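Local structure of esterase (Rhizomucor miehei CAU432, 4WY8) at residues A[64-69]-A[116-121]; A[209-214]-A[288-293]. The protein hydrolyses carboxylic ester bonds, acting as a fungal carboxylesterase built on the alpha/beta hydrolase fold. All coordinates share one frame; numbering follows the deposited sequence.

Contact 1: A[64-69]-A[116-121]; sequences SKIELT and IFVNYS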
ATOM      1  N   SER A  64       9.107 -12.023  38.221  1.00 49.52           N
ATOM      2  CA  SER A  64       7.936 -11.974  37.356  1.00 54.03           C
ATOM      3  C   SER A  64       8.321 -12.427  35.945  1.00 47.80           C
ATOM      4  O   SER A  64       9.504 -12.452  35.582  1.00 48.05           O
ATOM      5  CB  SER A  64       7.318 -10.566  37.346  1.00 40.51           C
ATOM      6  OG  SER A  64       8.231  -9.595  36.877  1.00 47.85           O
ATOM      7  N   LYS A  65       7.319 -12.823  35.173  1.00 39.44           N
ATOM      8  CA  LYS A  65       7.554 -13.386  33.852  1.00 40.53           C
ATOM      9  C   LYS A  65       6.837 -12.663  32.722  1.00 36.04           C
ATOM     10  O   LYS A  65       5.732 -12.148  32.889  1.00 34.67           O
ATOM     11  CB  LYS A  65       7.169 -14.872  33.828  1.00 39.40           C
ATOM     12  CG  LYS A  65       8.016 -15.770  34.733  1.00 46.77           C
ATOM     13  CD  LYS A  65       7.409 -17.174  34.837  1.00 49.30           C
ATOM     14  CE  LYS A  65       8.274 -18.155  35.639  1.00 52.83           C
ATOM     15  NZ  LYS A  65       9.688 -18.291  35.151  1.00 50.26           N
ATOM     16  N   ILE A  66       7.523 -12.562  31.591  1.00 32.33           N
ATOM     17  CA  ILE A  66       6.890 -12.185  30.336  1.00 26.05           C
ATOM     18  C   ILE A  66       6.880 -13.428  29.456  1.00 26.66           C
ATOM     19  O   ILE A  66       7.915 -14.089  29.274  1.00 24.01           O
ATOM     20  CB  ILE A  66       7.608 -11.012  29.660  1.00 28.06           C
ATOM     21  CG1 ILE A  66       7.604  -9.813  30.603  1.00 24.39           C
ATOM     22  CG2 ILE A  66       6.899 -10.604  28.397  1.00 25.98           C
ATOM     23  CD1 ILE A  66       8.530  -8.722  30.193  1.00 22.11           C
ATOM     24  N   GLU A  67       5.696 -13.790  28.974  1.00 25.08           N
ATOM     25  CA  GLU A  67       5.573 -14.914  28.056  1.00 24.37           C
ATOM     26  C   GLU A  67       5.657 -14.490  26.593  1.00 24.09           C
ATOM     27  O   GLU A  67       4.865 -13.671  26.122  1.00 19.59           O
ATOM     28  CB  GLU A  67       4.273 -15.670  28.319  1.00 26.78           C
ATOM     29  CG  GLU A  67       4.087 -16.084  29.787  1.00 34.03           C
ATOM     30  CD  GLU A  67       5.245 -16.941  30.283  1.00 40.67           C
ATOM     31  OE1 GLU A  67       5.700 -17.821  29.514  1.00 44.67           O
ATOM     32  OE2 GLU A  67       5.699 -16.747  31.436  1.00 48.20           O
ATOM     33  N   LEU A  68       6.621 -15.082  25.896  1.00 16.83           N
ATOM     34  CA  LEU A  68       6.848 -14.884  24.472  1.00 19.72           C
ATOM     35  C   LEU A  68       6.467 -16.132  23.691  1.00 21.63           C
ATOM     36  O   LEU A  68       6.749 -17.251  24.134  1.00 23.75           O
ATOM     37  CB  LEU A  68       8.318 -14.564  24.203  1.00 15.39           C
ATOM     38  CG  LEU A  68       8.926 -13.445  25.051  1.00 17.77           C
ATOM     39  CD1 LEU A  68      10.394 -13.274  24.679  1.00 17.34           C
ATOM     40  CD2 LEU A  68       8.177 -12.136  24.905  1.00 17.30           C
ATOM     41  N   THR A  69       5.795 -15.945  22.557  1.00 16.80           N
ATOM     42  CA  THR A  69       5.566 -17.026  21.591  1.00 14.76           C
ATOM     43  C   THR A  69       6.361 -16.701  20.327  1.00 13.52           C
ATOM     44  O   THR A  69       6.106 -15.698  19.667  1.00 17.82           O
ATOM     45  CB  THR A  69       4.052 -17.191  21.275  1.00 16.74           C
ATOM     46  OG1 THR A  69       3.331 -17.340  22.501  1.00 21.41           O
ATOM     47  CG2 THR A  69       3.794 -18.400  20.437  1.00 16.99           C
ATOM     48  N   ILE A 116       8.120 -12.571  17.139  1.00 14.42           N
ATOM     49  CA  ILE A 116       8.151 -12.661  18.582  1.00 11.65           C
ATOM     50  C   ILE A 116       6.895 -12.007  19.149  1.00 12.81           C
ATOM     51  O   ILE A 116       6.768 -10.785  19.221  1.00  9.74           O
ATOM     52  CB  ILE A 116       9.431 -12.016  19.118  1.00 14.18           C
ATOM     53  CG1 ILE A 116      10.639 -12.751  18.505  1.00 16.72           C
ATOM     54  CG2 ILE A 116       9.481 -12.092  20.621  1.00 10.96           C
ATOM     55  CD1 ILE A 116      11.935 -12.012  18.638  1.00 18.37           C
ATOM     56  N   PHE A 117       5.960 -12.873  19.511  1.00 12.39           N
ATOM     57  CA  PHE A 117       4.637 -12.513  19.970  1.00 12.07           C
ATOM     58  C   PHE A 117       4.627 -12.321  21.489  1.00 13.94           C
ATOM     59  O   PHE A 117       4.830 -13.254  22.248  1.00 15.25           O
ATOM     60  CB  PHE A 117       3.650 -13.622  19.547  1.00 16.21           C
ATOM     61  CG  PHE A 117       2.196 -13.253  19.691  1.00 12.86           C
ATOM     62  CD1 PHE A 117       1.504 -13.537  20.861  1.00 12.45           C
ATOM     63  CD2 PHE A 117       1.519 -12.638  18.639  1.00  9.69           C
ATOM     64  CE1 PHE A 117       0.150 -13.207  20.986  1.00 13.82           C
ATOM     65  CE2 PHE A 117       0.187 -12.289  18.762  1.00 11.28           C
ATOM     66  CZ  PHE A 117      -0.503 -12.581  19.936  1.00 10.85           C
ATOM     67  N   VAL A 118       4.373 -11.108  21.939  1.00 12.63           N
ATOM     68  CA  VAL A 118       4.374 -10.852  23.355  1.00 15.29           C
ATOM     69  C   VAL A 118       2.992 -11.113  23.925  1.00 17.43           C
ATOM     70  O   VAL A 118       2.017 -10.469  23.507  1.00 14.48           O
ATOM     71  CB  VAL A 118       4.785  -9.403  23.649  1.00 17.55           C
ATOM     72  CG1 VAL A 118       4.780  -9.161  25.146  1.00 11.94           C
ATOM     73  CG2 VAL A 118       6.152  -9.126  23.032  1.00 10.62           C
ATOM     74  N   ASN A 119       2.884 -12.091  24.824  1.00 14.68           N
ATOM     75  CA  ASN A 119       1.613 -12.321  25.492  1.00 16.81           C
ATOM     76  C   ASN A 119       1.475 -11.381  26.677  1.00 16.31           C
ATOM     77  O   ASN A 119       1.567 -11.806  27.818  1.00 14.51           O
ATOM     78  CB  ASN A 119       1.494 -13.778  25.942  1.00 15.15           C
ATOM     79  CG  ASN A 119       1.628 -14.743  24.793  1.00 15.39           C
ATOM     80  OD1 ASN A 119       0.649 -15.040  24.104  1.00 17.34           O
ATOM     81  ND2 ASN A 119       2.847 -15.216  24.550  1.00 15.75           N
ATOM     82  N   TYR A 120       1.190 -10.108  26.414  1.00 14.96           N
ATOM     83  CA  TYR A 120       1.169  -9.122  27.497  1.00 18.00           C
ATOM     84  C   TYR A 120      -0.082  -9.245  28.380  1.00 18.19           C
ATOM     85  O   TYR A 120      -1.047  -9.936  28.017  1.00 13.18           O
ATOM     86  CB  TYR A 120       1.312  -7.702  26.930  1.00 14.41           C
ATOM     87  CG  TYR A 120       0.247  -7.267  25.938  1.00 13.41           C
ATOM     88  CD1 TYR A 120      -0.966  -6.743  26.374  1.00 14.34           C
ATOM     89  CD2 TYR A 120       0.470  -7.360  24.569  1.00 10.91           C
ATOM     90  CE1 TYR A 120      -1.931  -6.341  25.477  1.00 12.84           C
ATOM     91  CE2 TYR A 120      -0.495  -6.957  23.656  1.00 10.75           C
ATOM     92  CZ  TYR A 120      -1.687  -6.453  24.117  1.00 11.33           C
ATOM     93  OH  TYR A 120      -2.644  -6.044  23.216  1.00 12.01           O
ATOM     94  N   SER A 121      -0.022  -8.645  29.572  1.00 17.02           N
ATOM     95  CA  SER A 121      -1.113  -8.733  30.539  1.00 15.58           C
ATOM     96  C   SER A 121      -2.303  -7.909  30.082  1.00 14.88           C
ATOM     97  O   SER A 121      -2.172  -6.719  29.739  1.00 11.65           O
ATOM     98  CB  SER A 121      -0.651  -8.283  31.926  1.00 13.71           C
ATOM     99  OG  SER A 121       0.470  -9.052  32.364  1.00 20.88           O
TER
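Thr69 and Phe117 face each other as an antiparallel hydrogen-bonded pair, joining strand 65-73 to strand 114-118 in the central sheet of an alpha/beta hydrolase. Strand 65-73 is the reversed strand of that sheet, antiparallel to both its neighbours, here and at strand 51-59. The pair is closed by Thr69 N to Phe117 O at 2.9 Å and Phe117 N to Thr69 O at 2.8 Å. One step on, Leu68 and Val118 form the non-hydrogen-bonded pair; their side chains lie side by side, with Leu68 CD2 4.1 Å from Val118 CG2.

Asn119 shows how a side chain can be added to such a pairing. Its backbone N reaches Glu67 O at 2.8 Å, and the residue is the centre of an inverse gamma turn. Its CB lies 3.4 Å from Glu67 O. The first torsion sets CG anti to the carbonyl carbon, beside the backbone N (chi1 -58°), and the second (chi2 -85°) turns the amide so that Asn119 ND2 reaches Glu67 O at 3.0 Å. This donor stands well above the plane of the carbonyl, and one oxygen takes two N-H groups from the same residue. The amide plane also contains Thr69 OG1, which is hydrogen-bonded to Glu55 of strand 51-59 as well, so Thr69 connects Asn119 to that strand. OD1, the other branch, lies at the edge of the Phe117 ring, in its plane. At the tip, the bond from Asn119 ND2 to Thr69 OG1 measures 3.0 Å and is almost straight, with 170° at the hydrogen.

Contact 2: A[209-214]-A[288-293]; sequences ENYYLT and GIIHGI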
ATOM      1  N   GLU A 209     -21.456   2.631  14.219  1.00 14.57           N
ATOM      2  CA  GLU A 209     -22.101   1.317  14.358  1.00 18.95           C
ATOM      3  C   GLU A 209     -22.056   0.470  13.085  1.00 15.39           C
ATOM      4  O   GLU A 209     -21.820   0.980  11.999  1.00 16.49           O
ATOM      5  CB  GLU A 209     -23.550   1.488  14.829  1.00 20.39           C
ATOM      6  CG  GLU A 209     -23.704   2.328  16.095  1.00 28.81           C
ATOM      7  CD  GLU A 209     -25.158   2.495  16.515  1.00 52.53           C
ATOM      8  OE1 GLU A 209     -26.024   1.775  15.963  1.00 54.32           O
ATOM      9  OE2 GLU A 209     -25.435   3.342  17.398  1.00 61.73           O
ATOM     10  N   ASN A 210     -22.241  -0.832  13.249  1.00 21.12           N
ATOM     11  CA  ASN A 210     -22.361  -1.781  12.126  1.00 23.69           C
ATOM     12  C   ASN A 210     -21.105  -1.994  11.274  1.00 23.16           C
ATOM     13  O   ASN A 210     -21.192  -2.528  10.161  1.00 27.27           O
ATOM     14  CB  ASN A 210     -23.503  -1.358  11.208  1.00 26.01           C
ATOM     15  CG  ASN A 210     -24.816  -1.238  11.943  1.00 24.93           C
ATOM     16  OD1 ASN A 210     -25.191  -2.130  12.714  1.00 29.09           O
ATOM     17  ND2 ASN A 210     -25.513  -0.132  11.727  1.00 24.00           N
ATOM     18  N   TYR A 211     -19.937  -1.629  11.790  1.00 20.84           N
ATOM     19  CA  TYR A 211     -18.685  -1.983  11.112  1.00 20.22           C
ATOM     20  C   TYR A 211     -17.706  -2.734  12.024  1.00 26.26           C
ATOM     21  O   TYR A 211     -16.476  -2.479  12.002  1.00 18.16           O
ATOM     22  CB  TYR A 211     -18.025  -0.731  10.560  1.00 18.80           C
ATOM     23  CG  TYR A 211     -18.832   0.001   9.498  1.00 18.61           C
ATOM     24  CD1 TYR A 211     -18.730  -0.344   8.163  1.00 22.63           C
ATOM     25  CD2 TYR A 211     -19.695   1.049   9.847  1.00 19.23           C
ATOM     26  CE1 TYR A 211     -19.449   0.353   7.176  1.00 24.69           C
ATOM     27  CE2 TYR A 211     -20.426   1.738   8.886  1.00 20.81           C
ATOM     28  CZ  TYR A 211     -20.299   1.380   7.551  1.00 25.31           C
ATOM     29  OH  TYR A 211     -21.012   2.054   6.581  1.00 27.49           O
ATOM     30  N   TYR A 212     -18.275  -3.651  12.816  1.00 21.74           N
ATOM     31  CA  TYR A 212     -17.547  -4.590  13.672  1.00 23.02           C
ATOM     32  C   TYR A 212     -16.883  -3.924  14.877  1.00 19.81           C
ATOM     33  O   TYR A 212     -17.244  -4.223  16.012  1.00 23.43           O
ATOM     34  CB  TYR A 212     -16.522  -5.358  12.826  1.00 26.74           C
ATOM     35  CG  TYR A 212     -15.786  -6.456  13.554  1.00 28.83           C
ATOM     36  CD1 TYR A 212     -16.438  -7.630  13.919  1.00 35.32           C
ATOM     37  CD2 TYR A 212     -14.435  -6.323  13.873  1.00 29.36           C
ATOM     38  CE1 TYR A 212     -15.769  -8.647  14.588  1.00 32.05           C
ATOM     39  CE2 TYR A 212     -13.757  -7.333  14.547  1.00 33.60           C
ATOM     40  CZ  TYR A 212     -14.429  -8.490  14.897  1.00 30.30           C
ATOM     41  OH  TYR A 212     -13.764  -9.488  15.567  1.00 32.15           O
ATOM     42  N   LEU A 213     -15.918  -3.035  14.658  1.00 19.14           N
ATOM     43  CA  LEU A 213     -15.403  -2.214  15.756  1.00 16.68           C
ATOM     44  C   LEU A 213     -16.322  -1.011  15.907  1.00 18.22           C
ATOM     45  O   LEU A 213     -16.466  -0.243  14.971  1.00 21.42           O
ATOM     46  CB  LEU A 213     -13.956  -1.746  15.520  1.00 15.29           C
ATOM     47  CG  LEU A 213     -13.409  -0.799  16.622  1.00 16.54           C
ATOM     48  CD1 LEU A 213     -13.338  -1.515  17.969  1.00 11.65           C
ATOM     49  CD2 LEU A 213     -12.021  -0.248  16.274  1.00 14.77           C
ATOM     50  N   THR A 214     -16.933  -0.845  17.071  1.00 15.51           N
ATOM     51  CA  THR A 214     -17.897   0.230  17.282  1.00 15.77           C
ATOM     52  C   THR A 214     -17.359   1.249  18.290  1.00 15.61           C
ATOM     53  O   THR A 214     -16.406   0.966  19.017  1.00 14.49           O
ATOM     54  CB  THR A 214     -19.226  -0.337  17.804  1.00 15.38           C
ATOM     55  OG1 THR A 214     -18.982  -0.994  19.051  1.00 12.29           O
ATOM     56  CG2 THR A 214     -19.777  -1.379  16.832  1.00 16.65           C
ATOM     57  N   GLY A 288     -12.302   0.045   1.050  1.00 15.24           N
ATOM     58  CA  GLY A 288     -13.267  -1.033   1.121  1.00 16.99           C
ATOM     59  C   GLY A 288     -13.099  -2.035   2.250  1.00 21.64           C
ATOM     60  O   GLY A 288     -13.734  -3.091   2.227  1.00 24.19           O
ATOM     61  N   ILE A 289     -12.285  -1.716   3.255  1.00 15.60           N
ATOM     62  CA  ILE A 289     -12.104  -2.653   4.355  1.00 17.15           C
ATOM     63  C   ILE A 289     -12.511  -2.071   5.694  1.00 19.42           C
ATOM     64  O   ILE A 289     -12.605  -0.853   5.878  1.00 14.56           O
ATOM     65  CB  ILE A 289     -10.633  -3.150   4.481  1.00 17.30           C
ATOM     66  CG1 ILE A 289      -9.700  -2.005   4.865  1.00 14.79           C
ATOM     67  CG2 ILE A 289     -10.166  -3.806   3.205  1.00 13.87           C
ATOM     68  CD1 ILE A 289      -8.360  -2.491   5.320  1.00 13.69           C
ATOM     69  N   ILE A 290     -12.746  -2.975   6.636  1.00 18.29           N
ATOM     70  CA  ILE A 290     -13.065  -2.589   7.988  1.00 17.43           C
ATOM     71  C   ILE A 290     -11.960  -2.976   8.939  1.00 14.47           C
ATOM     72  O   ILE A 290     -11.047  -3.732   8.601  1.00 11.44           O
ATOM     73  CB  ILE A 290     -14.376  -3.233   8.483  1.00 16.89           C
ATOM     74  CG1 ILE A 290     -14.286  -4.764   8.359  1.00 16.09           C
ATOM     75  CG2 ILE A 290     -15.560  -2.653   7.717  1.00 15.00           C
ATOM     76  CD1 ILE A 290     -15.329  -5.536   9.206  1.00 18.40           C
ATOM     77  N   HIS A 291     -12.067  -2.434  10.138  1.00 13.31           N
ATOM     78  CA  HIS A 291     -11.222  -2.828  11.235  1.00 16.72           C
ATOM     79  C   HIS A 291     -11.444  -4.302  11.599  1.00 19.50           C
ATOM     80  O   HIS A 291     -12.573  -4.788  11.574  1.00 21.25           O
ATOM     81  CB  HIS A 291     -11.514  -1.917  12.431  1.00 12.36           C
ATOM     82  CG  HIS A 291     -10.478  -1.966  13.508  1.00 15.17           C
ATOM     83  ND1 HIS A 291      -9.560  -0.948  13.702  1.00 19.90           N
ATOM     84  CD2 HIS A 291     -10.247  -2.867  14.493  1.00 16.66           C
ATOM     85  CE1 HIS A 291      -8.793  -1.241  14.736  1.00 19.09           C
ATOM     86  NE2 HIS A 291      -9.187  -2.403  15.235  1.00 19.89           N
ATOM     87  N   GLY A 292     -10.367  -4.992  11.963  1.00 17.10           N
ATOM     88  CA  GLY A 292     -10.455  -6.318  12.553  1.00 19.56           C
ATOM     89  C   GLY A 292     -10.150  -7.504  11.650  1.00 22.74           C
ATOM     90  O   GLY A 292     -10.349  -8.667  12.041  1.00 20.88           O
ATOM     91  N   ILE A 293      -9.597  -7.243  10.474  1.00 11.99           N
ATOM     92  CA  ILE A 293      -9.346  -8.345   9.570  1.00 15.37           C
ATOM     93  C   ILE A 293      -8.164  -9.208  10.018  1.00 15.00           C
ATOM     94  O   ILE A 293      -8.000 -10.325   9.530  1.00 18.47           O
ATOM     95  CB  ILE A 293      -9.156  -7.851   8.131  1.00 19.94           C
ATOM     96  CG1 ILE A 293      -8.029  -6.833   8.010  1.00 16.57           C
ATOM     97  CG2 ILE A 293     -10.458  -7.201   7.651  1.00 20.73           C
ATOM     98  CD1 ILE A 293      -7.922  -6.291   6.580  1.00 16.31           C
TER
HETATM   99  O   HOH W   1     -14.515  -1.056  11.086  1.00 14.27           O
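A water joins Tyr211 to His291, donating to Tyr211 O at 2.6 Å and accepting from His291 N at 3.0 Å. Tyr211 O also takes a weak bond from Leu213 N, which spans Tyr212. No direct hydrogen bond links 209-214 with 288-293; the two segments are joined by this water bridge and by side-chain contacts.

At His291 the fit is close. Leu213 has CG anti to its backbone N (chi1 176°), and the second torsion (chi2 64°) sets the two leucine branches. The CD2 methyl sits over the centre of the imidazole, 3.5 Å from the ring centroid and just 3° off the normal. This is a CH-pi contact that covers one face and leaves the ring nitrogens to other partners: ND1 is hydrogen-bonded to Asp261 and NE2 to Ser164. Leu213 itself also rests on Asp261 and on helix 215-225.

Beside this, Ile290 spreads its two branches between the tyrosines. Its CG2 comes to the edge of the Tyr211 ring, near its plane, at 3.9 Å from Tyr211 CD1. The other branch ends in Ile290 CD1, which touches Tyr212 CB at 3.8 Å. Helix 9-17 packs on Ile290 as well, through Cys11 and Ile14. The Tyr212 ring meets the backbone obliquely, with CD2 3.3 Å from His291 O and CE2 4.0 Å from CA of Gly292, a residue with no side chain to come between. Its hydroxyl is hydrogen-bonded to Asn295.

Leu213 thus covers one face of the His291 ring while Ser164, Asp261 and His291 are joined in the geometry of a Ser-His-Asp catalytic triad, consistent with the active site of an alpha/beta hydrolase.

Contacts 1 and 2 lie on opposite sides of the chain's centre, with their own centres 27 Å apart and their nearest atoms about 11 Å apart, so neither touches the other. Contact 1 belongs to the antiparallel end of the sheet; contact 2 includes the probable catalytic His291, hydrogen-bonded to Ser164. Contact 1 relates to the site more remotely: Phe117 and Tyr120 both meet the ring of His88, which opens a His-Gly-Gly-Gly sequence that, in related esterases, helps to form the oxyanion hole. The pair illustrates two relations to one probable catalytic centre, contact 2 lying within the triad and contact 1 connected to its surroundings through His88.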